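Putative ADP-Ribosyltransferase Scabin (PDB 5EWY) is a toxin that probably transfers ADP-ribose from NAD+ to DNA, as a mono-ADP-ribosyltransferase of the plant pathogen Streptomyces scabiei. Local coordinates at residues Y106-Y120 and H153-I167. Residues are numbered along the deposited sequence; the frame is centred on the assembly and turned at random. Where two conformers were deposited one is given.
With 5TQ (4-(8-fluoranyl-6-oxidanylidene-1,3,4,5-tetrahydrobenzo[c][1,6]naphthyridin-2-yl)butanoic acid), chain B.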
loop_
_atom_site.group_PDB
_atom_site.type_symbol
_atom_site.label_atom_id
_atom_site.label_comp_id
_atom_site.label_asym_id
_atom_site.label_seq_id
_atom_site.Cartn_x
_atom_site.Cartn_y
_atom_site.Cartn_z
ATOM N N TYR A 106 5.693 6.704 -12.339
ATOM C CA TYR A 106 5.926 5.503 -11.536
ATOM C C TYR A 106 4.925 4.406 -11.883
ATOM O O TYR A 106 5.290 3.229 -12.001
ATOM C CB TYR A 106 5.806 5.881 -10.053
ATOM C CG TYR A 106 5.628 4.715 -9.102
ATOM C CD1 TYR A 106 6.671 3.836 -8.860
ATOM C CD2 TYR A 106 4.425 4.506 -8.431
ATOM C CE1 TYR A 106 6.526 2.771 -7.994
ATOM C CE2 TYR A 106 4.271 3.442 -7.563
ATOM C CZ TYR A 106 5.329 2.576 -7.348
ATOM O OH TYR A 106 5.205 1.506 -6.487
ATOM N N VAL A 107 3.665 4.786 -12.089
ATOM C CA VAL A 107 2.613 3.828 -12.422
ATOM C C VAL A 107 2.826 3.228 -13.806
ATOM O O VAL A 107 2.569 2.034 -14.030
ATOM C CB VAL A 107 1.249 4.531 -12.326
ATOM C CG1 VAL A 107 0.137 3.703 -13.008
ATOM C CG2 VAL A 107 0.916 4.813 -10.862
ATOM N N LEU A 108 3.240 4.047 -14.768
ATOM C CA LEU A 108 3.337 3.581 -16.142
ATOM C C LEU A 108 4.619 2.797 -16.386
ATOM O O LEU A 108 4.612 1.816 -17.135
ATOM C CB LEU A 108 3.289 4.771 -17.106
ATOM C CG LEU A 108 3.120 4.359 -18.567
ATOM C CD1 LEU A 108 1.722 3.829 -18.806
ATOM C CD2 LEU A 108 3.418 5.519 -19.505
ATOM N N VAL A 109 5.721 3.219 -15.777
ATOM C CA VAL A 109 7.050 2.686 -16.061
ATOM C C VAL A 109 7.678 2.326 -14.729
ATOM O O VAL A 109 8.084 3.216 -13.972
ATOM C CB VAL A 109 7.930 3.699 -16.808
ATOM C CG1 VAL A 109 9.347 3.164 -16.960
ATOM C CG2 VAL A 109 7.332 4.008 -18.161
ATOM N N ASN A 110 7.762 1.028 -14.440
ATOM C CA ASN A 110 8.337 0.581 -13.179
ATOM C C ASN A 110 9.732 1.167 -13.021
ATOM O O ASN A 110 10.586 1.020 -13.902
ATOM C CB ASN A 110 8.384 -0.951 -13.143
ATOM C CG ASN A 110 8.782 -1.495 -11.781
ATOM O OD1 ASN A 110 8.744 -0.784 -10.776
ATOM N ND2 ASN A 110 9.158 -2.769 -11.742
ATOM N N GLN A 111 9.948 1.857 -11.899
ATOM C CA GLN A 111 11.129 2.683 -11.688
ATOM C C GLN A 111 11.271 2.844 -10.185
ATOM O O GLN A 111 10.245 2.935 -9.499
ATOM C CB GLN A 111 10.917 4.056 -12.339
ATOM C CG GLN A 111 12.032 5.054 -12.090
ATOM C CD GLN A 111 12.029 6.224 -13.072
ATOM O OE1 GLN A 111 10.997 6.576 -13.651
ATOM N NE2 GLN A 111 13.199 6.830 -13.265
ATOM N N PRO A 112 12.481 2.856 -9.625
ATOM C CA PRO A 112 12.588 3.040 -8.173
ATOM C C PRO A 112 11.957 4.358 -7.765
ATOM O O PRO A 112 12.164 5.386 -8.410
ATOM C CB PRO A 112 14.095 3.048 -7.919
ATOM C CG PRO A 112 14.678 2.302 -9.062
ATOM C CD PRO A 112 13.794 2.617 -10.244
ATOM N N SER A 113 11.199 4.319 -6.675
ATOM C CA SER A 113 10.381 5.459 -6.284
ATOM C C SER A 113 10.339 5.593 -4.769
ATOM O O SER A 113 10.775 4.685 -4.046
ATOM C CB SER A 113 8.975 5.270 -6.838
ATOM O OG SER A 113 8.165 4.562 -5.911
ATOM N N PRO A 114 9.837 6.723 -4.263
ATOM C CA PRO A 114 9.615 6.880 -2.820
ATOM C C PRO A 114 8.336 6.231 -2.334
ATOM O O PRO A 114 8.003 6.377 -1.149
ATOM C CB PRO A 114 9.513 8.405 -2.674
ATOM C CG PRO A 114 8.888 8.825 -3.947
ATOM C CD PRO A 114 9.524 7.963 -4.995
ATOM N N TYR A 115 7.595 5.579 -3.215
ATOM C CA TYR A 115 6.255 5.090 -2.916
ATOM C C TYR A 115 6.248 3.585 -2.692
ATOM O O TYR A 115 7.005 2.834 -3.316
ATOM C CB TYR A 115 5.308 5.395 -4.088
ATOM C CG TYR A 115 5.265 6.845 -4.455
ATOM C CD1 TYR A 115 4.668 7.770 -3.604
ATOM C CD2 TYR A 115 5.821 7.310 -5.640
ATOM C CE1 TYR A 115 4.645 9.117 -3.918
ATOM C CE2 TYR A 115 5.780 8.640 -5.968
ATOM C CZ TYR A 115 5.196 9.542 -5.103
ATOM O OH TYR A 115 5.167 10.870 -5.426
ATOM N N VAL A 116 5.363 3.138 -1.804
ATOM C CA VAL A 116 4.973 1.738 -1.738
ATOM C C VAL A 116 3.547 1.636 -2.254
ATOM O O VAL A 116 2.641 2.279 -1.707
ATOM C CB VAL A 116 5.094 1.163 -0.321
ATOM C CG1 VAL A 116 4.512 -0.240 -0.261
ATOM C CG2 VAL A 116 6.560 1.136 0.115
ATOM N N SER A 117 3.345 0.807 -3.270
ATOM C CA SER A 117 2.036 0.650 -3.886
ATOM C C SER A 117 1.186 -0.317 -3.093
ATOM O O SER A 117 1.642 -1.375 -2.665
ATOM C CB SER A 117 2.166 0.087 -5.289
ATOM O OG SER A 117 2.828 1.025 -6.129
ATOM N N THR A 118 -0.082 0.049 -2.936
ATOM C CA THR A 118 -1.115 -0.796 -2.346
ATOM C C THR A 118 -2.348 -0.627 -3.211
ATOM O O THR A 118 -2.398 0.219 -4.104
ATOM C CB THR A 118 -1.436 -0.399 -0.893
ATOM O OG1 THR A 118 -2.139 0.850 -0.868
ATOM C CG2 THR A 118 -0.138 -0.307 -0.040
ATOM N N THR A 119 -3.386 -1.398 -2.900
ATOM C CA THR A 119 -4.620 -1.324 -3.663
ATOM C C THR A 119 -5.833 -1.406 -2.750
ATOM O O THR A 119 -5.815 -2.076 -1.723
ATOM C CB THR A 119 -4.674 -2.455 -4.731
ATOM O OG1 THR A 119 -5.910 -2.420 -5.430
ATOM C CG2 THR A 119 -4.476 -3.812 -4.117
ATOM N N TYR A 120 -6.924 -0.812 -3.229
ATOM C CA TYR A 120 -8.217 -1.002 -2.606
ATOM C C TYR A 120 -8.803 -2.381 -2.882
ATOM O O TYR A 120 -9.770 -2.776 -2.220
ATOM C CB TYR A 120 -9.204 0.029 -3.165
ATOM C CG TYR A 120 -8.990 1.474 -2.785
ATOM C CD1 TYR A 120 -9.285 1.927 -1.512
ATOM C CD2 TYR A 120 -8.616 2.418 -3.741
ATOM C CE1 TYR A 120 -9.154 3.260 -1.170
ATOM C CE2 TYR A 120 -8.468 3.760 -3.396
ATOM C CZ TYR A 120 -8.768 4.167 -2.113
ATOM O OH TYR A 120 -8.645 5.489 -1.746
ATOM N N HIS A 153 -6.175 6.129 -17.183
ATOM C CA HIS A 153 -4.868 5.635 -17.576
ATOM C C HIS A 153 -4.867 4.110 -17.616
ATOM O O HIS A 153 -5.788 3.437 -17.134
ATOM C CB HIS A 153 -3.793 6.157 -16.624
ATOM C CG HIS A 153 -3.956 5.686 -15.216
ATOM N ND1 HIS A 153 -3.323 4.567 -14.719
ATOM C CD2 HIS A 153 -4.708 6.175 -14.202
ATOM C CE1 HIS A 153 -3.665 4.398 -13.453
ATOM N NE2 HIS A 153 -4.496 5.368 -13.115
ATOM N N LYS A 154 -3.803 3.572 -18.218
ATOM C CA LYS A 154 -3.741 2.153 -18.543
ATOM C C LYS A 154 -4.004 1.274 -17.331
ATOM O O LYS A 154 -4.596 0.198 -17.454
ATOM C CB LYS A 154 -2.362 1.842 -19.124
ATOM C CG LYS A 154 -2.187 0.413 -19.567
ATOM C CD LYS A 154 -1.084 0.278 -20.613
ATOM C CE LYS A 154 0.269 0.759 -20.097
ATOM N NZ LYS A 154 1.337 0.696 -21.150
ATOM N N TRP A 155 -3.526 1.690 -16.163
ATOM C CA TRP A 155 -3.552 0.856 -14.966
ATOM C C TRP A 155 -4.606 1.300 -13.959
ATOM O O TRP A 155 -4.512 0.970 -12.767
ATOM C CB TRP A 155 -2.157 0.828 -14.344
ATOM C CG TRP A 155 -1.194 0.155 -15.266
ATOM C CD1 TRP A 155 -0.143 0.716 -15.903
ATOM C CD2 TRP A 155 -1.242 -1.212 -15.685
ATOM N NE1 TRP A 155 0.492 -0.222 -16.702
ATOM C CE2 TRP A 155 -0.159 -1.420 -16.561
ATOM C CE3 TRP A 155 -2.081 -2.290 -15.374
ATOM C CZ2 TRP A 155 0.089 -2.653 -17.155
ATOM C CZ3 TRP A 155 -1.827 -3.517 -15.959
ATOM C CH2 TRP A 155 -0.751 -3.688 -16.841
ATOM N N ALA A 156 -5.641 2.000 -14.423
ATOM C CA ALA A 156 -6.646 2.486 -13.484
ATOM C C ALA A 156 -7.344 1.342 -12.776
ATOM O O ALA A 156 -7.814 1.523 -11.647
ATOM C CB ALA A 156 -7.674 3.349 -14.211
ATOM N N ASP A 157 -7.419 0.164 -13.409
ATOM C CA ASP A 157 -8.132 -0.924 -12.749
ATOM C C ASP A 157 -7.346 -1.521 -11.592
ATOM O O ASP A 157 -7.889 -2.381 -10.889
ATOM C CB ASP A 157 -8.544 -2.015 -13.748
ATOM C CG ASP A 157 -9.795 -1.649 -14.543
ATOM O OD1 ASP A 157 -10.588 -0.793 -14.088
ATOM O OD2 ASP A 157 -9.992 -2.234 -15.628
ATOM N N GLN A 158 -6.143 -1.028 -11.309
ATOM C CA GLN A 158 -5.434 -1.450 -10.117
ATOM C C GLN A 158 -5.897 -0.717 -8.861
ATOM O O GLN A 158 -5.496 -1.104 -7.756
ATOM C CB GLN A 158 -3.939 -1.195 -10.256
ATOM C CG GLN A 158 -3.239 -1.938 -11.355
ATOM C CD GLN A 158 -1.739 -1.718 -11.253
ATOM O OE1 GLN A 158 -1.246 -0.560 -11.245
ATOM N NE2 GLN A 158 -1.006 -2.808 -11.146
ATOM N N VAL A 159 -6.678 0.357 -9.018
ATOM C CA VAL A 159 -7.233 1.132 -7.907
ATOM C C VAL A 159 -6.203 1.300 -6.789
ATOM O O VAL A 159 -6.413 0.922 -5.620
ATOM C CB VAL A 159 -8.616 0.627 -7.451
ATOM C CG1 VAL A 159 -9.633 0.818 -8.548
ATOM C CG2 VAL A 159 -8.573 -0.822 -6.991
ATOM N N GLU A 160 -5.093 1.926 -7.150
ATOM C CA GLU A 160 -3.880 1.984 -6.351
ATOM C C GLU A 160 -3.940 3.124 -5.344
ATOM O O GLU A 160 -4.491 4.198 -5.610
ATOM C CB GLU A 160 -2.673 2.175 -7.273
ATOM C CG GLU A 160 -1.362 2.170 -6.546
ATOM C CD GLU A 160 -0.174 2.294 -7.453
ATOM O OE1 GLU A 160 -0.350 2.161 -8.681
ATOM O OE2 GLU A 160 0.929 2.525 -6.909
ATOM N N VAL A 161 -3.324 2.877 -4.197
ATOM C CA VAL A 161 -3.018 3.887 -3.194
ATOM C C VAL A 161 -1.508 3.813 -2.973
ATOM O O VAL A 161 -0.965 2.753 -2.612
ATOM C CB VAL A 161 -3.796 3.657 -1.885
ATOM C CG1 VAL A 161 -3.393 4.690 -0.820
ATOM C CG2 VAL A 161 -5.314 3.698 -2.123
ATOM N N ALA A 162 -0.825 4.932 -3.198
ATOM C CA ALA A 162 0.630 4.982 -3.122
ATOM C C ALA A 162 1.065 5.641 -1.820
ATOM O O ALA A 162 0.709 6.798 -1.554
ATOM C CB ALA A 162 1.187 5.777 -4.293
ATOM N N PHE A 163 1.855 4.924 -1.020
ATOM C CA PHE A 163 2.274 5.422 0.283
ATOM C C PHE A 163 3.651 6.063 0.197
ATOM O O PHE A 163 4.660 5.346 0.079
ATOM C CB PHE A 163 2.256 4.311 1.339
ATOM C CG PHE A 163 0.886 4.075 1.877
ATOM C CD1 PHE A 163 0.418 4.796 2.962
ATOM C CD2 PHE A 163 0.015 3.208 1.229
ATOM C CE1 PHE A 163 -0.874 4.625 3.422
ATOM C CE2 PHE A 163 -1.278 3.035 1.669
ATOM C CZ PHE A 163 -1.732 3.743 2.763
ATOM N N PRO A 164 3.762 7.392 0.220
ATOM C CA PRO A 164 5.095 8.019 0.186
ATOM C C PRO A 164 5.835 7.752 1.485
ATOM O O PRO A 164 5.309 7.995 2.576
ATOM C CB PRO A 164 4.796 9.511 0.004
ATOM C CG PRO A 164 3.317 9.608 -0.289
ATOM C CD PRO A 164 2.693 8.392 0.347
ATOM N N GLY A 165 7.045 7.225 1.372
ATOM C CA GLY A 165 7.795 6.800 2.528
ATOM C C GLY A 165 7.439 5.417 3.007
ATOM O O GLY A 165 7.993 4.968 4.018
ATOM N N GLY A 166 6.548 4.728 2.307
ATOM C CA GLY A 166 6.148 3.392 2.697
ATOM C C GLY A 166 5.260 3.373 3.922
ATOM O O GLY A 166 4.515 4.314 4.198
ATOM N N ILE A 167 5.312 2.242 4.622
ATOM C CA ILE A 167 4.302 1.877 5.618
ATOM C C ILE A 167 4.992 1.157 6.764
ATOM O O ILE A 167 5.581 0.083 6.565
ATOM C CB ILE A 167 3.242 0.944 5.014
ATOM C CG1 ILE A 167 2.631 1.532 3.731
ATOM C CG2 ILE A 167 2.142 0.649 6.055
ATOM C CD1 ILE A 167 1.795 0.532 2.981
HETATM N N12 5TQ B . 5.025 -3.982 -7.865
HETATM C C13 5TQ B . 5.166 -5.041 -7.069
HETATM C C15 5TQ B . 6.132 -3.587 -8.794
HETATM C C17 5TQ B . 8.143 -2.740 -7.487
HETATM C C01 5TQ B . -0.767 -2.713 -6.251
HETATM C C02 5TQ B . -0.988 -1.640 -7.103
HETATM C C03 5TQ B . 0.003 -1.203 -7.975
HETATM C C04 5TQ B . 1.240 -1.834 -7.978
HETATM C C05 5TQ B . 1.485 -2.939 -7.139
HETATM C C06 5TQ B . 0.470 -3.359 -6.263
HETATM C C07 5TQ B . 0.702 -4.510 -5.398
HETATM C C08 5TQ B . 2.759 -3.619 -7.126
HETATM C C09 5TQ B . 2.901 -4.722 -6.237
HETATM N N10 5TQ B . 1.905 -5.114 -5.405
HETATM C C11 5TQ B . 3.856 -3.305 -7.940
HETATM C C14 5TQ B . 4.177 -5.415 -6.219
HETATM C C16 5TQ B . 7.553 -3.861 -8.319
HETATM C C18 5TQ B . 7.766 -2.882 -6.026
HETATM O O19 5TQ B . -0.197 -4.914 -4.614
HETATM F F20 5TQ B . -2.176 -1.035 -7.091
HETATM O O21 5TQ B . 8.652 -2.723 -5.146
HETATM O O22 5TQ B . 6.592 -3.157 -5.718
#
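Ser117 and Glu160 meet across two antiparallel strands, 115-119 and 160-164, on the face that receives the inhibitor. Ser117 OG donates to Glu160 OE2 at 2.5 Å, from well above the carboxylate plane. The glutamate chain is fully extended (chi1 -177°, chi2 177°), which carries the carboxylate along the strand pair to this serine. The Tyr106 ring presents its edge to the same oxygen, with CE2 3.5 Å from OE2. Val107 CG2 lies against the other oxygen, OE1. The inhibitor packs beside this group: its C04 lies 3.4 Å from Ser117 CB, and its fluorine F20 is 3.3 Å from Glu160 CB. Ser117-Thr118-Thr119 probably stands where relatives in this ADP-ribosyltransferase group carry the STS motif, and Gln158-Val159-Glu160 fits QXE, as in those enzymes.

On the other face, Thr118 turns back to the partner strand. Its OG1 sits between its own N and carbonyl carbon (chi1 71°) and bonds Val161 O at 2.8 Å. Thr118 N reaches that oxygen from the opposite face of the carbonyl plane. OG1 also lies at the edge of the Phe163 ring, in its plane. Val161 CG2 sits over one face of the Tyr120 ring, 3.7 Å from the centroid, a CH-pi contact. Back on the inhibitor side, Thr119 OG1 donates to Gln158 O at 2.7 Å, tying the strand end to the 3-10 segment. At the far end, a type II turn from Phe163 to Gly166 brings Gly165 N to Pro114 O.

Strand 160-164 is the middle of a three-stranded sheet, between 115-119 and 143-144. Helix 145-149 packs on Val107 and Glu160. Leu75 of strand 75-79 touches Thr118, Tyr120 and Phe163, and Arg77 bonds Ser117 O.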